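Local coordinates for GlcNAc-alpha-1,4-Gal-releasing endo-beta-galactosidase (Clostridium perfringens, PDB 1UPS), which probably hydrolyses internal beta-galactosidic linkages in glycans, releasing GlcNAc-alpha-1,4-Gal, as a calcium-binding glycoside hydrolase of family 16, at residues A[36-41]-A[67-72]; A[74-79]-A[269-274]. All coordinates share one frame; numbering follows the deposited sequence.

Contact 1 of 2, residues A[36-41]-A[67-72]; sequences DEFNGP and YRFENG. With CA (calcium ion), chain C.
Calcium coordination draws the loop 36-41 against the turn that ends 67-72: the carbonyl O of Glu-37 binds the ion at 2.3 Å and the carbonyl O of Gly-72 binds it at 2.4 Å. The shared cation lets these two acceptors sit close together. One calcium-bound water donates to Glu-37 OE2, so this carboxylate acts from the second shell, while its OE1 forms a salt bridge with Arg-275. Asp-272 supplies two further ligands, O and OD2, and a second water also binds, at a surface metal site on the beta-sandwich domain of a family 16 glycoside hydrolase.

No hydrogen bond crosses directly between the segments. A bridging water instead donates to Asn-39 O at 2.7 Å and accepts from Gly-72 N at 3.0 Å.

Packing between the segments centres on Phe-69. Gly-40 CA, with no side chain to intervene, sits over one face of the ring, 3.6 Å from the centroid of Phe-69 and 22° off the normal, a CH-pi contact. The two phenylalanine rings cross obliquely, Phe-38 CD2 meeting Phe-69 CE1 at 4.1 Å. A polar atom, Phe-38 O, approaches the edge of the Phe-69 ring, 3.4 Å from Phe-69 CD1. Within the loop, an Asx turn fixes the backbone, with Phe-38 N donating to Asp-36 OD2 at 2.9 Å from above the carboxylate plane.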
loop_
_atom_site.group_PDB
_atom_site.type_symbol
_atom_site.label_atom_id
_atom_site.label_comp_id
_atom_site.label_asym_id
_atom_site.label_seq_id
_atom_site.Cartn_x
_atom_site.Cartn_y
_atom_site.Cartn_z
ATOM N N ASP A 36 -8.187 -10.247 -15.373
ATOM C CA ASP A 36 -8.285 -11.681 -15.446
ATOM C C ASP A 36 -9.336 -12.097 -14.435
ATOM O O ASP A 36 -9.174 -11.884 -13.230
ATOM C CB ASP A 36 -6.935 -12.354 -15.167
ATOM C CG ASP A 36 -6.914 -13.786 -15.636
ATOM O OD1 ASP A 36 -5.832 -14.303 -16.016
ATOM O OD2 ASP A 36 -7.967 -14.455 -15.682
ATOM N N GLU A 37 -10.433 -12.677 -14.936
ATOM C CA GLU A 37 -11.515 -13.153 -14.079
ATOM C C GLU A 37 -11.267 -14.571 -13.548
ATOM O O GLU A 37 -12.079 -15.114 -12.788
ATOM C CB GLU A 37 -12.866 -13.037 -14.819
ATOM C CG GLU A 37 -13.160 -11.612 -15.317
ATOM C CD GLU A 37 -13.363 -10.610 -14.187
ATOM O OE1 GLU A 37 -12.872 -9.468 -14.317
ATOM O OE2 GLU A 37 -13.996 -10.965 -13.164
ATOM N N PHE A 38 -10.122 -15.152 -13.919
ATOM C CA PHE A 38 -9.634 -16.420 -13.356
ATOM C C PHE A 38 -10.684 -17.535 -13.312
ATOM O O PHE A 38 -10.798 -18.239 -12.324
ATOM C CB PHE A 38 -9.045 -16.213 -11.948
ATOM C CG PHE A 38 -7.742 -15.425 -11.921
ATOM C CD1 PHE A 38 -7.587 -14.358 -11.034
ATOM C CD2 PHE A 38 -6.672 -15.770 -12.755
ATOM C CE1 PHE A 38 -6.387 -13.618 -10.978
ATOM C CE2 PHE A 38 -5.444 -15.052 -12.701
ATOM C CZ PHE A 38 -5.300 -13.981 -11.825
ATOM N N ASN A 39 -11.449 -17.701 -14.374
ATOM C CA ASN A 39 -12.468 -18.753 -14.323
ATOM C C ASN A 39 -11.940 -20.152 -14.680
ATOM O O ASN A 39 -12.560 -21.179 -14.322
ATOM C CB ASN A 39 -13.724 -18.335 -15.082
ATOM C CG ASN A 39 -14.344 -17.034 -14.526
ATOM O OD1 ASN A 39 -14.396 -16.803 -13.301
ATOM N ND2 ASN A 39 -14.795 -16.174 -15.432
ATOM N N GLY A 40 -10.778 -20.188 -15.332
ATOM C CA GLY A 40 -10.147 -21.446 -15.709
ATOM C C GLY A 40 -10.890 -22.132 -16.839
ATOM O O GLY A 40 -11.804 -21.530 -17.399
ATOM N N PRO A 41 -10.553 -23.389 -17.140
ATOM C CA PRO A 41 -9.648 -24.206 -16.318
ATOM C C PRO A 41 -8.161 -24.081 -16.659
ATOM O O PRO A 41 -7.339 -24.793 -16.069
ATOM C CB PRO A 41 -10.120 -25.625 -16.634
ATOM C CG PRO A 41 -10.521 -25.544 -18.066
ATOM C CD PRO A 41 -11.071 -24.150 -18.297
ATOM N N TYR A 67 -1.144 -25.169 -9.287
ATOM C CA TYR A 67 -2.381 -24.393 -9.157
ATOM C C TYR A 67 -3.530 -25.152 -9.835
ATOM O O TYR A 67 -3.299 -26.101 -10.614
ATOM C CB TYR A 67 -2.239 -22.981 -9.775
ATOM C CG TYR A 67 -1.894 -23.000 -11.258
ATOM C CD1 TYR A 67 -0.560 -23.115 -11.678
ATOM C CD2 TYR A 67 -2.890 -22.937 -12.236
ATOM C CE1 TYR A 67 -0.225 -23.160 -13.029
ATOM C CE2 TYR A 67 -2.566 -22.990 -13.618
ATOM C CZ TYR A 67 -1.224 -23.093 -13.995
ATOM O OH TYR A 67 -0.875 -23.158 -15.328
ATOM N N ARG A 68 -4.755 -24.755 -9.493
ATOM C CA ARG A 68 -5.974 -25.214 -10.165
ATOM C C ARG A 68 -6.934 -24.032 -10.194
ATOM O O ARG A 68 -6.638 -22.963 -9.636
ATOM C CB ARG A 68 -6.615 -26.416 -9.448
ATOM C CG ARG A 68 -7.081 -26.186 -8.009
ATOM C CD ARG A 68 -7.451 -27.475 -7.217
ATOM N NE ARG A 68 -8.151 -27.158 -5.969
ATOM C CZ ARG A 68 -7.587 -27.033 -4.770
ATOM N NH1 ARG A 68 -8.337 -26.718 -3.720
ATOM N NH2 ARG A 68 -6.284 -27.212 -4.597
ATOM N N PHE A 69 -8.059 -24.217 -10.871
ATOM C CA PHE A 69 -9.136 -23.230 -10.834
ATOM C C PHE A 69 -10.320 -23.894 -10.168
ATOM O O PHE A 69 -10.651 -25.028 -10.513
ATOM C CB PHE A 69 -9.480 -22.771 -12.251
ATOM C CG PHE A 69 -8.375 -21.971 -12.889
ATOM C CD1 PHE A 69 -8.364 -20.578 -12.794
ATOM C CD2 PHE A 69 -7.328 -22.618 -13.553
ATOM C CE1 PHE A 69 -7.312 -19.822 -13.352
ATOM C CE2 PHE A 69 -6.277 -21.876 -14.116
ATOM C CZ PHE A 69 -6.283 -20.481 -14.018
ATOM N N GLU A 70 -10.915 -23.217 -9.189
ATOM C CA GLU A 70 -12.013 -23.795 -8.395
ATOM C C GLU A 70 -13.022 -22.694 -8.076
ATOM O O GLU A 70 -12.649 -21.641 -7.542
ATOM C CB GLU A 70 -11.469 -24.485 -7.118
ATOM C CG GLU A 70 -12.524 -25.083 -6.174
ATOM C CD GLU A 70 -11.930 -25.890 -5.009
ATOM O OE1 GLU A 70 -12.690 -26.255 -4.049
ATOM O OE2 GLU A 70 -10.719 -26.210 -5.056
ATOM N N ASN A 71 -14.287 -22.921 -8.449
ATOM C CA ASN A 71 -15.379 -22.009 -8.079
ATOM C C ASN A 71 -15.107 -20.563 -8.537
ATOM O O ASN A 71 -15.282 -19.607 -7.774
ATOM C CB ASN A 71 -15.594 -22.093 -6.555
ATOM C CG ASN A 71 -16.906 -21.474 -6.099
ATOM O OD1 ASN A 71 -17.980 -21.743 -6.654
ATOM N ND2 ASN A 71 -16.819 -20.640 -5.067
ATOM N N GLY A 72 -14.671 -20.420 -9.788
ATOM C CA GLY A 72 -14.365 -19.119 -10.372
ATOM C C GLY A 72 -13.092 -18.424 -9.881
ATOM O O GLY A 72 -12.915 -17.233 -10.157
HETATM CA CA CA C . -13.602 -15.139 -11.024
HETATM O O HOH W 1 -14.617 -13.075 -11.635
HETATM O O HOH W 2 -13.678 -22.089 -12.076
HETATM O O HOH W 3 -15.971 -15.703 -10.535
#

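Contact 2 of 2, residues A[74-79]-A[269-274]; sequences LVEYIT and WAIDYM. With CA (calcium ion), chain C.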
loop_
_atom_site.group_PDB
_atom_site.type_symbol
_atom_site.label_atom_id
_atom_site.label_comp_id
_atom_site.label_asym_id
_atom_site.label_seq_id
_atom_site.Cartn_x
_atom_site.Cartn_y
_atom_site.Cartn_z
ATOM N N LEU A 74 -8.635 -18.559 -9.234
ATOM C CA LEU A 74 -7.327 -19.214 -9.278
ATOM C C LEU A 74 -6.966 -19.667 -7.857
ATOM O O LEU A 74 -6.966 -18.858 -6.907
ATOM C CB LEU A 74 -6.262 -18.238 -9.803
ATOM C CG LEU A 74 -4.793 -18.675 -9.673
ATOM C CD1 LEU A 74 -4.502 -19.811 -10.645
ATOM C CD2 LEU A 74 -3.883 -17.454 -9.940
ATOM N N VAL A 75 -6.653 -20.954 -7.722
ATOM C CA VAL A 75 -6.186 -21.524 -6.461
ATOM C C VAL A 75 -4.731 -21.993 -6.632
ATOM O O VAL A 75 -4.466 -23.108 -7.112
ATOM C CB VAL A 75 -7.105 -22.681 -5.966
ATOM C CG1 VAL A 75 -6.573 -23.320 -4.658
ATOM C CG2 VAL A 75 -8.540 -22.192 -5.798
ATOM N N GLU A 76 -3.798 -21.120 -6.254
ATOM C CA GLU A 76 -2.377 -21.495 -6.189
ATOM C C GLU A 76 -2.172 -22.338 -4.950
ATOM O O GLU A 76 -2.700 -22.002 -3.902
ATOM C CB GLU A 76 -1.531 -20.224 -6.054
ATOM C CG GLU A 76 -1.628 -19.339 -7.284
ATOM C CD GLU A 76 -0.725 -18.113 -7.185
ATOM O OE1 GLU A 76 -0.151 -17.708 -8.227
ATOM O OE2 GLU A 76 -0.604 -17.560 -6.073
ATOM N N TYR A 77 -1.396 -23.416 -5.053
ATOM C CA TYR A 77 -1.172 -24.277 -3.903
ATOM C C TYR A 77 0.229 -24.860 -3.878
ATOM O O TYR A 77 0.883 -24.994 -4.924
ATOM C CB TYR A 77 -2.234 -25.394 -3.816
ATOM C CG TYR A 77 -2.291 -26.397 -4.963
ATOM C CD1 TYR A 77 -3.160 -26.219 -6.048
ATOM C CD2 TYR A 77 -1.502 -27.556 -4.939
ATOM C CE1 TYR A 77 -3.237 -27.191 -7.094
ATOM C CE2 TYR A 77 -1.567 -28.509 -5.973
ATOM C CZ TYR A 77 -2.433 -28.325 -7.035
ATOM O OH TYR A 77 -2.477 -29.279 -8.041
ATOM N N ILE A 78 0.669 -25.182 -2.669
ATOM C CA ILE A 78 1.919 -25.897 -2.450
ATOM C C ILE A 78 1.569 -27.248 -1.835
ATOM O O ILE A 78 0.903 -27.303 -0.798
ATOM C CB ILE A 78 2.816 -25.138 -1.462
ATOM C CG1 ILE A 78 3.038 -23.689 -1.938
ATOM C CG2 ILE A 78 4.164 -25.902 -1.275
ATOM C CD1 ILE A 78 3.747 -22.776 -0.869
ATOM N N THR A 79 2.031 -28.331 -2.452
ATOM C CA THR A 79 1.814 -29.652 -1.864
ATOM C C THR A 79 2.877 -30.001 -0.834
ATOM O O THR A 79 3.980 -29.421 -0.836
ATOM C CB THR A 79 1.797 -30.755 -2.920
ATOM O OG1 THR A 79 3.040 -30.741 -3.635
ATOM C CG2 THR A 79 0.723 -30.469 -3.991
ATOM N N TRP A 269 -4.479 -20.518 -1.456
ATOM C CA TRP A 269 -5.419 -19.395 -1.402
ATOM C C TRP A 269 -6.162 -19.252 -2.707
ATOM O O TRP A 269 -5.850 -19.944 -3.687
ATOM C CB TRP A 269 -4.737 -18.073 -1.022
ATOM C CG TRP A 269 -3.749 -17.452 -2.022
ATOM C CD1 TRP A 269 -2.805 -18.091 -2.806
ATOM C CD2 TRP A 269 -3.593 -16.060 -2.277
ATOM N NE1 TRP A 269 -2.090 -17.161 -3.539
ATOM C CE2 TRP A 269 -2.551 -15.909 -3.227
ATOM C CE3 TRP A 269 -4.234 -14.906 -1.797
ATOM C CZ2 TRP A 269 -2.130 -14.652 -3.691
ATOM C CZ3 TRP A 269 -3.826 -13.662 -2.265
ATOM C CH2 TRP A 269 -2.778 -13.544 -3.198
ATOM N N ALA A 270 -7.156 -18.363 -2.729
ATOM C CA ALA A 270 -8.048 -18.281 -3.877
ATOM C C ALA A 270 -8.193 -16.841 -4.332
ATOM O O ALA A 270 -8.486 -15.964 -3.516
ATOM C CB ALA A 270 -9.437 -18.873 -3.535
ATOM N N ILE A 271 -7.959 -16.598 -5.620
ATOM C CA ILE A 271 -8.122 -15.253 -6.179
ATOM C C ILE A 271 -9.250 -15.250 -7.213
ATOM O O ILE A 271 -9.145 -15.904 -8.246
ATOM C CB ILE A 271 -6.809 -14.760 -6.820
ATOM C CG1 ILE A 271 -5.640 -14.897 -5.827
ATOM C CG2 ILE A 271 -6.935 -13.295 -7.274
ATOM C CD1 ILE A 271 -4.374 -15.394 -6.478
ATOM N N ASP A 272 -10.302 -14.475 -6.942
ATOM C CA ASP A 272 -11.490 -14.432 -7.804
ATOM C C ASP A 272 -11.215 -13.677 -9.103
ATOM O O ASP A 272 -11.631 -14.108 -10.192
ATOM C CB ASP A 272 -12.663 -13.811 -7.022
ATOM C CG ASP A 272 -13.940 -13.703 -7.841
ATOM O OD1 ASP A 272 -14.770 -12.835 -7.477
ATOM O OD2 ASP A 272 -14.190 -14.434 -8.829
ATOM N N TYR A 273 -10.515 -12.549 -8.999
ATOM C CA TYR A 273 -10.183 -11.739 -10.162
ATOM C C TYR A 273 -9.061 -10.775 -9.835
ATOM O O TYR A 273 -8.793 -10.499 -8.656
ATOM C CB TYR A 273 -11.395 -10.933 -10.688
ATOM C CG TYR A 273 -11.977 -9.871 -9.743
ATOM C CD1 TYR A 273 -11.333 -8.633 -9.545
ATOM C CD2 TYR A 273 -13.222 -10.070 -9.126
ATOM C CE1 TYR A 273 -11.868 -7.669 -8.694
ATOM C CE2 TYR A 273 -13.779 -9.092 -8.289
ATOM C CZ TYR A 273 -13.108 -7.905 -8.087
ATOM O OH TYR A 273 -13.666 -6.961 -7.263
ATOM N N MET A 274 -8.413 -10.281 -10.889
ATOM C CA MET A 274 -7.520 -9.125 -10.825
ATOM C C MET A 274 -7.955 -8.147 -11.915
ATOM O O MET A 274 -8.165 -8.546 -13.061
ATOM C CB MET A 274 -6.058 -9.533 -11.063
ATOM C CG MET A 274 -5.099 -8.327 -11.109
ATOM S SD MET A 274 -3.405 -8.843 -11.496
ATOM C CE MET A 274 -2.713 -7.305 -12.104
HETATM CA CA CA C . -13.602 -15.139 -11.024
HETATM O O HOH W 4 -4.419 -18.411 -5.646
HETATM O O HOH W 3 -15.971 -15.703 -10.535
HETATM O O HOH W 1 -14.617 -13.075 -11.635
#
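Glu-76 and Trp-269 run side by side on adjacent antiparallel strands, their side chains pointing the same way. The indole stands in the crowded position between its backbone N and carbonyl carbon, and Glu-76 extends beyond CG to reach its edge. There Trp-269 NE1 donates to Glu-76 OE2 at 3.0 Å, with an N-H...O angle of 153°. The bond uses the anti lone pair of the carboxylate, whose plane is turned 50° from that of the ring. Burial beside Ile-98 and Ile-252 would tend to raise the pKa of this acid, an effect the indole N-H may partly offset.

Leu-74 and Ile-271 are also side by side and point to the same face of the sheet, and their end methyls meet, Leu-74 CD2 lying 4.1 Å from Ile-271 CD1. That same CD1 covers one face of the Trp-269 ring near its rim, so the isoleucine is wedged between leucine and indole. On the other face of the sheet, Val-75 CG2 meets Ala-270 CB at 4.1 Å.

The backbones hold this register best at Leu-74 and Ile-271, a hydrogen-bonded pair: Ile-271 N donates to Leu-74 O at 2.8 Å, and Leu-74 N to Ile-271 O at 2.9 Å. Toward Glu-76 the ladder loosens, and a water inserts between the strands, donating to Leu-74 O and Trp-269 O and accepting from Glu-76 N. In the other direction, just past Ile-271, Asp-272 takes up helical backbone angles and binds calcium with both its O and its OD2, while OD1 forms a salt bridge with Arg-134. Facing strands 94-99 and 246-254, the layer of Leu-74, Glu-76, Trp-269 and Ile-271 belongs to the interface between the two sheets of the beta-sandwich characteristic of family 16 glycoside hydrolases.

Overall arrangement
Contact 1 is a surface contact between a loop and a strand end, whereas contact 2 is buried between two strands of the same sheet. Their chemistry follows: metal ligation, a water bridge and one aromatic face in the first, backbone pairing, one indole-carboxylate hydrogen bond and apolar side chains in the second. They meet at the calcium ion, which takes protein ligands from both, and two water ligands of the ion lie at both contacts. Strands 66-70 and 73-78 follow each other in the chain and lie side by side, Arg-68 O probably accepting from Val-75 N. Asp-36 likewise pairs with Met-274, so strand 267-279 touches both the loop's origin and strand 73-78.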